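PDB 5BN3: V-type ATP synthase alpha chain from Nanoarchaeum equitans Kin4-M, which is the A subunit of a V-type ATP synthase, built around a P-loop nucleotide-binding domain with bound ADP. Local coordinates for residues E192-N197 / R362-N367. Numbering follows the deposited sequence.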
loop_
_atom_site.group_PDB
_atom_site.type_symbol
_atom_site.label_atom_id
_atom_site.label_comp_id
_atom_site.label_asym_id
_atom_site.label_seq_id
_atom_site.Cartn_x
_atom_site.Cartn_y
_atom_site.Cartn_z
ATOM N N GLU A 192 0.830 -30.984 -35.733
ATOM C CA GLU A 192 0.880 -29.529 -35.879
ATOM C C GLU A 192 -0.347 -28.829 -35.302
ATOM O O GLU A 192 -1.440 -29.400 -35.245
ATOM C CB GLU A 192 1.072 -29.131 -37.348
ATOM C CG GLU A 192 -0.151 -29.335 -38.230
ATOM C CD GLU A 192 0.127 -29.023 -39.692
ATOM O OE1 GLU A 192 1.267 -29.262 -40.145
ATOM O OE2 GLU A 192 -0.793 -28.540 -40.387
ATOM N N LYS A 193 -0.151 -27.588 -34.871
ATOM C CA LYS A 193 -1.246 -26.751 -34.408
ATOM C C LYS A 193 -2.075 -26.327 -35.611
ATOM O O LYS A 193 -1.526 -25.963 -36.652
ATOM C CB LYS A 193 -0.694 -25.514 -33.701
ATOM C CG LYS A 193 0.402 -25.824 -32.689
ATOM C CD LYS A 193 1.096 -24.556 -32.199
ATOM C CE LYS A 193 2.300 -24.881 -31.320
ATOM N NZ LYS A 193 3.341 -25.661 -32.049
ATOM N N LEU A 194 -3.396 -26.389 -35.478
ATOM C CA LEU A 194 -4.284 -25.994 -36.565
ATOM C C LEU A 194 -4.917 -24.642 -36.264
ATOM O O LEU A 194 -4.935 -24.199 -35.114
ATOM C CB LEU A 194 -5.379 -27.042 -36.780
ATOM C CG LEU A 194 -4.953 -28.443 -37.224
ATOM C CD1 LEU A 194 -6.166 -29.345 -37.428
ATOM C CD2 LEU A 194 -4.127 -28.366 -38.492
ATOM N N ASP A 195 -5.428 -23.985 -37.300
ATOM C CA ASP A 195 -6.138 -22.728 -37.117
ATOM C C ASP A 195 -7.473 -22.982 -36.440
ATOM O O ASP A 195 -8.033 -24.076 -36.546
ATOM C CB ASP A 195 -6.371 -22.041 -38.463
ATOM C CG ASP A 195 -5.084 -21.573 -39.109
ATOM O OD1 ASP A 195 -4.080 -21.401 -38.384
ATOM O OD2 ASP A 195 -5.079 -21.369 -40.343
ATOM N N TYR A 196 -7.980 -21.973 -35.741
ATOM C CA TYR A 196 -9.335 -22.042 -35.218
ATOM C C TYR A 196 -10.294 -22.171 -36.392
ATOM O O TYR A 196 -9.972 -21.781 -37.515
ATOM C CB TYR A 196 -9.651 -20.814 -34.371
ATOM C CG TYR A 196 -8.870 -20.779 -33.083
ATOM C CD1 TYR A 196 -8.713 -21.926 -32.319
ATOM C CD2 TYR A 196 -8.276 -19.608 -32.638
ATOM C CE1 TYR A 196 -7.997 -21.905 -31.140
ATOM C CE2 TYR A 196 -7.556 -19.578 -31.460
ATOM C CZ TYR A 196 -7.420 -20.733 -30.717
ATOM O OH TYR A 196 -6.707 -20.717 -29.542
ATOM N N ASN A 197 -11.471 -22.714 -36.125
ATOM C CA ASN A 197 -12.314 -23.241 -37.180
ATOM C C ASN A 197 -13.781 -23.017 -36.866
ATOM O O ASN A 197 -14.583 -22.669 -37.734
ATOM C CB ASN A 197 -12.041 -24.744 -37.275
ATOM C CG ASN A 197 -12.803 -25.413 -38.390
ATOM O OD1 ASN A 197 -13.199 -24.772 -39.363
ATOM N ND2 ASN A 197 -13.004 -26.719 -38.263
ATOM N N ARG A 362 -6.261 -26.557 -30.928
ATOM C CA ARG A 362 -6.760 -27.505 -31.910
ATOM C C ARG A 362 -5.566 -28.014 -32.712
ATOM O O ARG A 362 -4.734 -27.224 -33.163
ATOM C CB ARG A 362 -7.767 -26.807 -32.825
ATOM C CG ARG A 362 -8.384 -27.689 -33.891
ATOM C CD ARG A 362 -9.554 -26.984 -34.552
ATOM N NE ARG A 362 -9.284 -26.628 -35.942
ATOM C CZ ARG A 362 -9.526 -27.426 -36.974
ATOM N NH1 ARG A 362 -10.036 -28.634 -36.776
ATOM N NH2 ARG A 362 -9.253 -27.020 -38.205
ATOM N N VAL A 363 -5.457 -29.332 -32.865
ATOM C CA VAL A 363 -4.259 -29.906 -33.474
ATOM C C VAL A 363 -4.551 -30.983 -34.511
ATOM O O VAL A 363 -5.645 -31.551 -34.555
ATOM C CB VAL A 363 -3.316 -30.528 -32.410
ATOM C CG1 VAL A 363 -2.935 -29.509 -31.352
ATOM C CG2 VAL A 363 -3.970 -31.737 -31.762
ATOM N N ARG A 364 -3.556 -31.244 -35.351
ATOM C CA ARG A 364 -3.523 -32.457 -36.149
ATOM C C ARG A 364 -2.837 -33.512 -35.287
ATOM O O ARG A 364 -1.676 -33.349 -34.906
ATOM C CB ARG A 364 -2.721 -32.232 -37.430
ATOM C CG ARG A 364 -2.775 -33.392 -38.409
ATOM C CD ARG A 364 -4.158 -33.525 -39.024
ATOM N NE ARG A 364 -4.523 -32.338 -39.795
ATOM C CZ ARG A 364 -5.724 -32.128 -40.326
ATOM N NH1 ARG A 364 -6.687 -33.024 -40.170
ATOM N NH2 ARG A 364 -5.962 -31.018 -41.011
ATOM N N THR A 365 -3.560 -34.579 -34.959
ATOM C CA THR A 365 -3.035 -35.625 -34.084
ATOM C C THR A 365 -1.960 -36.461 -34.771
ATOM O O THR A 365 -1.762 -36.352 -35.979
ATOM C CB THR A 365 -4.155 -36.558 -33.587
ATOM O OG1 THR A 365 -4.700 -37.288 -34.692
ATOM C CG2 THR A 365 -5.257 -35.757 -32.920
ATOM N N LEU A 366 -1.272 -37.296 -33.996
ATOM C CA LEU A 366 -0.244 -38.180 -34.539
ATOM C C LEU A 366 -0.828 -39.158 -35.556
ATOM O O LEU A 366 -0.128 -39.610 -36.462
ATOM C CB LEU A 366 0.472 -38.941 -33.416
ATOM C CG LEU A 366 1.397 -38.127 -32.506
ATOM C CD1 LEU A 366 2.141 -39.018 -31.519
ATOM C CD2 LEU A 366 2.379 -37.338 -33.346
ATOM N N ASN A 367 -2.114 -39.472 -35.405
ATOM C CA ASN A 367 -2.807 -40.366 -36.331
ATOM C C ASN A 367 -3.560 -39.613 -37.430
ATOM O O ASN A 367 -4.474 -40.156 -38.052
ATOM C CB ASN A 367 -3.753 -41.310 -35.574
ATOM C CG ASN A 367 -4.747 -40.570 -34.693
ATOM O OD1 ASN A 367 -5.368 -39.593 -35.114
ATOM N ND2 ASN A 367 -4.904 -41.039 -33.460
HETATM O O HOH W 1 -5.200 -24.150 -32.216
#
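Glu192 and Lys193 pair with Arg364 and Val363 in a short antiparallel strand contact at the surface, and the chain beyond it wraps round one arginine side chain. Arg364 N donates to Glu192 O at 2.8 Å, and at the end of the pairing Leu194 N donates to Arg362 O at the same length. Lys193 and Val363 form the non-hydrogen-bonded pair between these bonds, with their CA atoms 4.5 Å apart. Between Leu194 and Arg362 a water closes the return link, donating to Leu194 O and accepting from Arg362 N. Strand 361-364 is also antiparallel to strand 370-379, a member of the parallel core of the P-loop NTPase domain, so the pairing adds strand 192-193 beside 361-364, as an outer strand within this chain. Arg362 is clasped by side chain and backbone alike. With CG anti to the backbone N (chi1 -179°) and a bend at chi3, its NE gives Asp195 O a nearly straight bond of 2.9 Å, in the guanidinium plane. Asn197 CB sits 3.4 Å above one face of that guanidinium and Leu194 CD1 covers the opposite face, both offset toward the rim. The same CD1 lies 3.8 Å over a face of the Arg364 guanidinium, placing the leucine between two cationic groups. Glu192 runs beside Arg364, its CG 4.0 Å from Arg364 CB, while the charged ends stay apart, OE2 being 5.4 Å from Arg364 NE.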